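Local coordinates for protein cryptochrome DASH, chloroplastic/mitochondrial (Arabidopsis thaliana, PDB 2J4D) that binds FAD and a folate antenna, repairs cyclobutane pyrimidine dimers in single-stranded DNA as a photolyase, and may act as a blue-light photoreceptor, at residues F260-F263 / D267-K270; T371-I376 / C398-R403. One frame throughout, in Å; residues are numbered along the deposited sequence.

Interaction 1: F260-F263 / D267-K270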
ATOM      1  N   PHE A 260       0.038 -12.259 -12.158  1.00 18.65           N
ATOM      2  CA  PHE A 260      -0.081 -13.398 -13.062  1.00 22.07           C
ATOM      3  C   PHE A 260      -1.282 -14.266 -12.670  1.00 21.33           C
ATOM      4  O   PHE A 260      -2.098 -14.652 -13.506  1.00 19.97           O
ATOM      5  CB  PHE A 260       1.196 -14.238 -12.995  1.00 20.50           C
ATOM      6  CG  PHE A 260       1.077 -15.577 -13.651  1.00 24.29           C
ATOM      7  CD1 PHE A 260       1.091 -15.696 -15.037  1.00 23.21           C
ATOM      8  CD2 PHE A 260       0.928 -16.725 -12.876  1.00 23.80           C
ATOM      9  CE1 PHE A 260       0.956 -16.940 -15.644  1.00 28.18           C
ATOM     10  CE2 PHE A 260       0.793 -17.980 -13.476  1.00 26.70           C
ATOM     11  CZ  PHE A 260       0.807 -18.085 -14.861  1.00 27.21           C
ATOM     12  N   GLU A 261      -1.388 -14.560 -11.382  1.00 20.59           N
ATOM     13  CA  GLU A 261      -2.464 -15.406 -10.879  1.00 22.81           C
ATOM     14  C   GLU A 261      -3.876 -14.881 -11.143  1.00 23.25           C
ATOM     15  O   GLU A 261      -4.745 -15.607 -11.638  1.00 20.81           O
ATOM     16  CB  GLU A 261      -2.273 -15.625  -9.379  1.00 21.85           C
ATOM     17  CG  GLU A 261      -3.322 -16.508  -8.741  1.00 25.18           C
ATOM     18  CD  GLU A 261      -3.064 -16.715  -7.265  1.00 27.10           C
ATOM     19  OE1 GLU A 261      -3.372 -15.805  -6.464  1.00 25.97           O
ATOM     20  OE2 GLU A 261      -2.530 -17.785  -6.910  1.00 30.13           O
ATOM     21  N   TYR A 262      -4.098 -13.613 -10.818  1.00 21.46           N
ATOM     22  CA  TYR A 262      -5.405 -12.996 -10.985  1.00 22.22           C
ATOM     23  C   TYR A 262      -5.765 -12.750 -12.447  1.00 21.82           C
ATOM     24  O   TYR A 262      -6.871 -13.066 -12.887  1.00 21.59           O
ATOM     25  CB  TYR A 262      -5.459 -11.672 -10.216  1.00 19.18           C
ATOM     26  CG  TYR A 262      -6.848 -11.082 -10.148  1.00 22.33           C
ATOM     27  CD1 TYR A 262      -7.841 -11.684  -9.377  1.00 21.18           C
ATOM     28  CD2 TYR A 262      -7.185  -9.954 -10.896  1.00 21.05           C
ATOM     29  CE1 TYR A 262      -9.145 -11.180  -9.358  1.00 22.67           C
ATOM     30  CE2 TYR A 262      -8.485  -9.443 -10.885  1.00 24.78           C
ATOM     31  CZ  TYR A 262      -9.458 -10.066 -10.115  1.00 22.61           C
ATOM     32  OH  TYR A 262     -10.746  -9.588 -10.124  1.00 25.47           O
ATOM     33  N   PHE A 263      -4.827 -12.189 -13.199  1.00 22.74           N
ATOM     34  CA  PHE A 263      -5.051 -11.891 -14.605  1.00 21.99           C
ATOM     35  C   PHE A 263      -5.067 -13.107 -15.519  1.00 24.55           C
ATOM     36  O   PHE A 263      -6.041 -13.359 -16.231  1.00 24.11           O
ATOM     37  CB  PHE A 263      -3.955 -10.957 -15.149  1.00 20.53           C
ATOM     38  CG  PHE A 263      -4.113  -9.515 -14.758  1.00 18.54           C
ATOM     39  CD1 PHE A 263      -5.014  -9.132 -13.770  1.00 18.36           C
ATOM     40  CD2 PHE A 263      -3.330  -8.542 -15.365  1.00 19.42           C
ATOM     41  CE1 PHE A 263      -5.133  -7.793 -13.388  1.00 22.15           C
ATOM     42  CE2 PHE A 263      -3.438  -7.196 -14.992  1.00 20.05           C
ATOM     43  CZ  PHE A 263      -4.341  -6.824 -14.002  1.00 19.51           C
ATOM     44  N   ASP A 267      -7.703 -16.025 -14.864  1.00 24.90           N
ATOM     45  CA  ASP A 267      -8.478 -15.278 -15.860  1.00 25.82           C
ATOM     46  C   ASP A 267      -9.673 -14.561 -15.216  1.00 26.64           C
ATOM     47  O   ASP A 267     -10.783 -14.561 -15.748  1.00 27.16           O
ATOM     48  CB  ASP A 267      -8.945 -16.265 -16.945  1.00 30.15           C
ATOM     49  CG  ASP A 267      -9.375 -15.583 -18.237  1.00 33.16           C
ATOM     50  OD1 ASP A 267      -8.855 -14.492 -18.558  1.00 31.34           O
ATOM     51  OD2 ASP A 267     -10.223 -16.163 -18.948  1.00 32.86           O
ATOM     52  N   LEU A 268      -9.439 -13.933 -14.068  1.00 23.65           N
ATOM     53  CA  LEU A 268     -10.503 -13.238 -13.357  1.00 23.36           C
ATOM     54  C   LEU A 268     -10.642 -11.761 -13.704  1.00 25.51           C
ATOM     55  O   LEU A 268     -11.635 -11.130 -13.344  1.00 23.99           O
ATOM     56  CB  LEU A 268     -10.296 -13.375 -11.849  1.00 24.05           C
ATOM     57  CG  LEU A 268     -10.476 -14.797 -11.323  1.00 27.86           C
ATOM     58  CD1 LEU A 268     -10.108 -14.862  -9.854  1.00 28.87           C
ATOM     59  CD2 LEU A 268     -11.926 -15.228 -11.536  1.00 32.06           C
ATOM     60  N   LEU A 269      -9.661 -11.207 -14.404  1.00 24.41           N
ATOM     61  CA  LEU A 269      -9.716  -9.790 -14.741  1.00 27.02           C
ATOM     62  C   LEU A 269     -10.965  -9.412 -15.519  1.00 25.80           C
ATOM     63  O   LEU A 269     -11.528  -8.338 -15.303  1.00 26.61           O
ATOM     64  CB  LEU A 269      -8.471  -9.370 -15.534  1.00 24.35           C
ATOM     65  CG  LEU A 269      -8.420  -7.886 -15.930  1.00 29.03           C
ATOM     66  CD1 LEU A 269      -8.545  -7.018 -14.683  1.00 24.61           C
ATOM     67  CD2 LEU A 269      -7.124  -7.589 -16.686  1.00 26.92           C
ATOM     68  N   LYS A 270     -11.412 -10.295 -16.405  1.00 28.24           N
ATOM     69  CA  LYS A 270     -12.593 -10.001 -17.213  1.00 26.17           C
ATOM     70  C   LYS A 270     -13.917  -9.919 -16.455  1.00 27.34           C
ATOM     71  O   LYS A 270     -14.942  -9.579 -17.052  1.00 26.09           O
ATOM     72  CB  LYS A 270     -12.722 -11.015 -18.351  1.00 28.87           C
ATOM     73  CG  LYS A 270     -12.866 -12.452 -17.895  1.00 33.20           C
ATOM     74  CD  LYS A 270     -13.073 -13.362 -19.091  1.00 36.97           C
ATOM     75  CE  LYS A 270     -12.857 -14.819 -18.724  1.00 41.56           C
ATOM     76  NZ  LYS A 270     -13.719 -15.243 -17.597  1.00 42.84           N
TER
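A helix C-terminal turn folds back on itself here: Tyr262 and Phe263, in the last turn of helix 252-265, receive Leu268 and Leu269 from the loop that leads to helix 272-275. Asp267 makes the reversal with a positive phi of 50°, and its CA lies 3.1 Å from Phe263 O in a CA-H...O contact. One residue on, Leu268 N donates to Tyr262 O (3.0 Å). The donor lies six positions after the acceptor, and the helix itself has a wider, pi-type turn at 260-263. Leu268 CB sits over one face of the Tyr262 ring, offset toward its rim, 3.5 Å from Tyr262 CE1, and Leu268 CD1 adds a second touch at the same ring atom. Leu269 meets the other ring more centrally: Leu269 CD2 stands 3.8 Å from the Phe263 centroid, only 6° off the normal, while Leu269 CD1 reaches Phe263 CE1 at 3.7 Å. Leu269 CG is anti to the backbone N (chi1 -179°), which carries both methyls to the Phe263 ring. Tyr309 and Arg313 take the carboxylate of Asp267, and Phe263 also meets the ring of Phe288, by similarity an FAD-binding residue. The Tyr262 side chain comes within about 6 Å of the bound FAD at nearest atoms and touches the neighbouring Tyr272. Apolar CH-pi packing thus carries most of the join, with one backbone bond fixing the turn; Leu269 N is buried with no partner in the model, probably a small polar cost of the turn.

Interaction 2: T371-I376 / C398-R403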
ATOM      1  N   THR A 371     -18.923  -4.885  18.691  1.00 24.83           N
ATOM      2  CA  THR A 371     -19.941  -3.850  18.575  1.00 25.48           C
ATOM      3  C   THR A 371     -21.342  -4.455  18.661  1.00 26.40           C
ATOM      4  O   THR A 371     -22.305  -3.767  19.004  1.00 28.62           O
ATOM      5  CB  THR A 371     -19.829  -3.098  17.241  1.00 24.28           C
ATOM      6  OG1 THR A 371     -20.157  -3.986  16.166  1.00 23.91           O
ATOM      7  CG2 THR A 371     -18.397  -2.565  17.049  1.00 23.14           C
ATOM      8  N   GLY A 372     -21.448  -5.741  18.341  1.00 29.56           N
ATOM      9  CA  GLY A 372     -22.740  -6.402  18.383  1.00 29.69           C
ATOM     10  C   GLY A 372     -23.384  -6.473  17.013  1.00 30.45           C
ATOM     11  O   GLY A 372     -24.452  -7.049  16.847  1.00 27.51           O
ATOM     12  N   TYR A 373     -22.740  -5.871  16.021  1.00 29.00           N
ATOM     13  CA  TYR A 373     -23.256  -5.898  14.657  1.00 29.05           C
ATOM     14  C   TYR A 373     -22.310  -6.767  13.856  1.00 28.29           C
ATOM     15  O   TYR A 373     -21.169  -6.383  13.602  1.00 29.08           O
ATOM     16  CB  TYR A 373     -23.299  -4.483  14.094  1.00 27.33           C
ATOM     17  CG  TYR A 373     -24.282  -3.610  14.824  1.00 30.27           C
ATOM     18  CD1 TYR A 373     -25.642  -3.682  14.543  1.00 32.37           C
ATOM     19  CD2 TYR A 373     -23.860  -2.729  15.816  1.00 31.79           C
ATOM     20  CE1 TYR A 373     -26.559  -2.896  15.225  1.00 31.78           C
ATOM     21  CE2 TYR A 373     -24.772  -1.940  16.508  1.00 33.61           C
ATOM     22  CZ  TYR A 373     -26.119  -2.028  16.205  1.00 32.96           C
ATOM     23  OH  TYR A 373     -27.029  -1.239  16.871  1.00 32.43           O
ATOM     24  N   PRO A 374     -22.767  -7.963  13.457  1.00 28.55           N
ATOM     25  CA  PRO A 374     -21.944  -8.898  12.690  1.00 28.63           C
ATOM     26  C   PRO A 374     -21.184  -8.299  11.507  1.00 27.62           C
ATOM     27  O   PRO A 374     -19.986  -8.543  11.357  1.00 25.01           O
ATOM     28  CB  PRO A 374     -22.946  -9.971  12.273  1.00 29.59           C
ATOM     29  CG  PRO A 374     -23.883 -10.004  13.463  1.00 30.73           C
ATOM     30  CD  PRO A 374     -24.108  -8.529  13.702  1.00 30.88           C
ATOM     31  N   LEU A 375     -21.868  -7.521  10.674  1.00 25.96           N
ATOM     32  CA  LEU A 375     -21.202  -6.927   9.516  1.00 26.74           C
ATOM     33  C   LEU A 375     -19.963  -6.139   9.937  1.00 24.79           C
ATOM     34  O   LEU A 375     -18.899  -6.265   9.326  1.00 24.38           O
ATOM     35  CB  LEU A 375     -22.165  -6.019   8.751  1.00 24.70           C
ATOM     36  CG  LEU A 375     -21.615  -5.476   7.428  1.00 28.90           C
ATOM     37  CD1 LEU A 375     -21.098  -6.621   6.570  1.00 27.76           C
ATOM     38  CD2 LEU A 375     -22.705  -4.702   6.699  1.00 26.55           C
ATOM     39  N   ILE A 376     -20.105  -5.334  10.986  1.00 25.04           N
ATOM     40  CA  ILE A 376     -18.989  -4.534  11.488  1.00 26.30           C
ATOM     41  C   ILE A 376     -17.912  -5.421  12.103  1.00 26.59           C
ATOM     42  O   ILE A 376     -16.746  -5.371  11.700  1.00 25.59           O
ATOM     43  CB  ILE A 376     -19.437  -3.534  12.581  1.00 27.25           C
ATOM     44  CG1 ILE A 376     -20.548  -2.618  12.048  1.00 26.70           C
ATOM     45  CG2 ILE A 376     -18.230  -2.710  13.062  1.00 23.97           C
ATOM     46  CD1 ILE A 376     -20.193  -1.862  10.767  1.00 24.58           C
ATOM     47  N   CYS A 398     -16.005   2.476   8.411  1.00 24.22           N
ATOM     48  CA  CYS A 398     -15.663   3.892   8.550  1.00 23.18           C
ATOM     49  C   CYS A 398     -16.933   4.683   8.880  1.00 23.47           C
ATOM     50  O   CYS A 398     -16.959   5.508   9.805  1.00 22.81           O
ATOM     51  CB  CYS A 398     -15.050   4.422   7.247  1.00 23.17           C
ATOM     52  SG  CYS A 398     -15.015   6.233   7.141  1.00 25.09           S
ATOM     53  N   SER A 399     -17.986   4.437   8.114  1.00 21.14           N
ATOM     54  CA  SER A 399     -19.254   5.124   8.347  1.00 24.57           C
ATOM     55  C   SER A 399     -19.773   4.803   9.751  1.00 23.84           C
ATOM     56  O   SER A 399     -20.237   5.683  10.470  1.00 26.24           O
ATOM     57  CB  SER A 399     -20.290   4.687   7.303  1.00 25.28           C
ATOM     58  OG  SER A 399     -21.526   5.357   7.502  1.00 30.00           O
ATOM     59  N   PHE A 400     -19.683   3.536  10.143  1.00 26.48           N
ATOM     60  CA  PHE A 400     -20.154   3.130  11.462  1.00 26.75           C
ATOM     61  C   PHE A 400     -19.437   3.869  12.594  1.00 28.04           C
ATOM     62  O   PHE A 400     -20.071   4.389  13.526  1.00 24.89           O
ATOM     63  CB  PHE A 400     -19.966   1.625  11.655  1.00 27.89           C
ATOM     64  CG  PHE A 400     -20.549   1.109  12.942  1.00 30.39           C
ATOM     65  CD1 PHE A 400     -21.915   0.858  13.049  1.00 32.25           C
ATOM     66  CD2 PHE A 400     -19.737   0.892  14.052  1.00 27.12           C
ATOM     67  CE1 PHE A 400     -22.464   0.396  14.244  1.00 29.69           C
ATOM     68  CE2 PHE A 400     -20.275   0.429  15.254  1.00 32.05           C
ATOM     69  CZ  PHE A 400     -21.644   0.181  15.350  1.00 31.47           C
ATOM     70  N   LEU A 401     -18.111   3.911  12.521  1.00 25.32           N
ATOM     71  CA  LEU A 401     -17.331   4.579  13.553  1.00 23.15           C
ATOM     72  C   LEU A 401     -17.646   6.054  13.656  1.00 23.89           C
ATOM     73  O   LEU A 401     -17.805   6.597  14.755  1.00 25.91           O
ATOM     74  CB  LEU A 401     -15.835   4.405  13.292  1.00 24.05           C
ATOM     75  CG  LEU A 401     -14.959   5.078  14.355  1.00 27.74           C
ATOM     76  CD1 LEU A 401     -13.748   4.208  14.634  1.00 28.61           C
ATOM     77  CD2 LEU A 401     -14.548   6.477  13.900  1.00 23.64           C
ATOM     78  N   VAL A 402     -17.733   6.707  12.505  1.00 24.97           N
ATOM     79  CA  VAL A 402     -17.998   8.132  12.457  1.00 25.94           C
ATOM     80  C   VAL A 402     -19.446   8.536  12.718  1.00 28.56           C
ATOM     81  O   VAL A 402     -19.713   9.422  13.527  1.00 27.99           O
ATOM     82  CB  VAL A 402     -17.590   8.724  11.083  1.00 27.60           C
ATOM     83  CG1 VAL A 402     -18.054  10.176  10.973  1.00 28.13           C
ATOM     84  CG2 VAL A 402     -16.080   8.633  10.903  1.00 26.43           C
ATOM     85  N   ARG A 403     -20.374   7.881  12.032  1.00 29.94           N
ATOM     86  CA  ARG A 403     -21.782   8.239  12.142  1.00 32.11           C
ATOM     87  C   ARG A 403     -22.620   7.527  13.196  1.00 32.70           C
ATOM     88  O   ARG A 403     -23.445   8.154  13.852  1.00 33.83           O
ATOM     89  CB  ARG A 403     -22.432   8.101  10.765  1.00 34.60           C
ATOM     90  CG  ARG A 403     -21.715   8.943   9.714  1.00 36.57           C
ATOM     91  CD  ARG A 403     -22.501   9.085   8.423  1.00 41.76           C
ATOM     92  NE  ARG A 403     -21.907  10.113   7.569  1.00 45.08           N
ATOM     93  CZ  ARG A 403     -20.732   9.982   6.964  1.00 43.98           C
ATOM     94  NH1 ARG A 403     -20.042   8.862   7.117  1.00 48.04           N
ATOM     95  NH2 ARG A 403     -20.236  10.969   6.228  1.00 41.22           N
TER
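Phe400 lays one face of its ring under Ile376, whose CG1 stands 3.9 Å from the ring centroid and 15° off the normal, displaced toward the rim on the CG-CD1 side. The CD1 methyl of Ile376 carries on along the stem of the phenylalanine and reaches Phe400 CB at 3.6 Å, while Ile376 CG2 approaches Phe400 CD2. With CG anti to the backbone N (chi1 -175°), Phe400 reaches out from helix 391-404 and its far end meets the turn before helix 374-386. There Tyr373 CD2 meets Phe400 CZ at 3.7 Å; the two rings meet obliquely, planes at 63° and centroids 5.5 Å apart. Thr371 adds CG2, 4.0 Å from Phe400 CE2. Its other branch works within the turn: Thr371 OG1 accepts from Tyr373 N at 3.2 Å, an ST turn just ahead of the helix, where Tyr373 is the N-cap residue. Asp377 ties the same turn down, bonding to Thr371 OG1 and Gly372 N, and Tyr373 OH is held by Val492 O. No hydrogen bond crosses between the segments, so the contact rests on apolar fit. Replacing Phe400 by an alanine removes the ring and would probably leave Ile376, Tyr373 and Thr371 without their shared partner, opening a gap between the segments. Within the helical FAD-binding region of this photolyase-family protein, the join couples the start of helix 374-386 to the side of helix 391-404, with Trp366 of helix 360-367 and Ile450 of helix 450-457 both packed against Ile376 and Phe400.

Interaction 1 closes along the chain before interaction 2 opens, and the two share no helix or strand: their centres lie 32 Å apart and their nearest atoms about 20 Å. Interaction 1 belongs to the end of helix 252-265 and the loop behind it, interaction 2 to helices 374-386 and 391-404 of the FAD-binding domain. Interaction 1 lies nearer the bound FAD than interaction 2, whose Phe400 side chain is about 11 Å away at nearest atoms. The two are separate packing sites in the helical part of the protein, one short-range and one bridging 21 mostly helical residues, and neither Tyr262 nor Phe400 touches the flavin cofactor with its side chain.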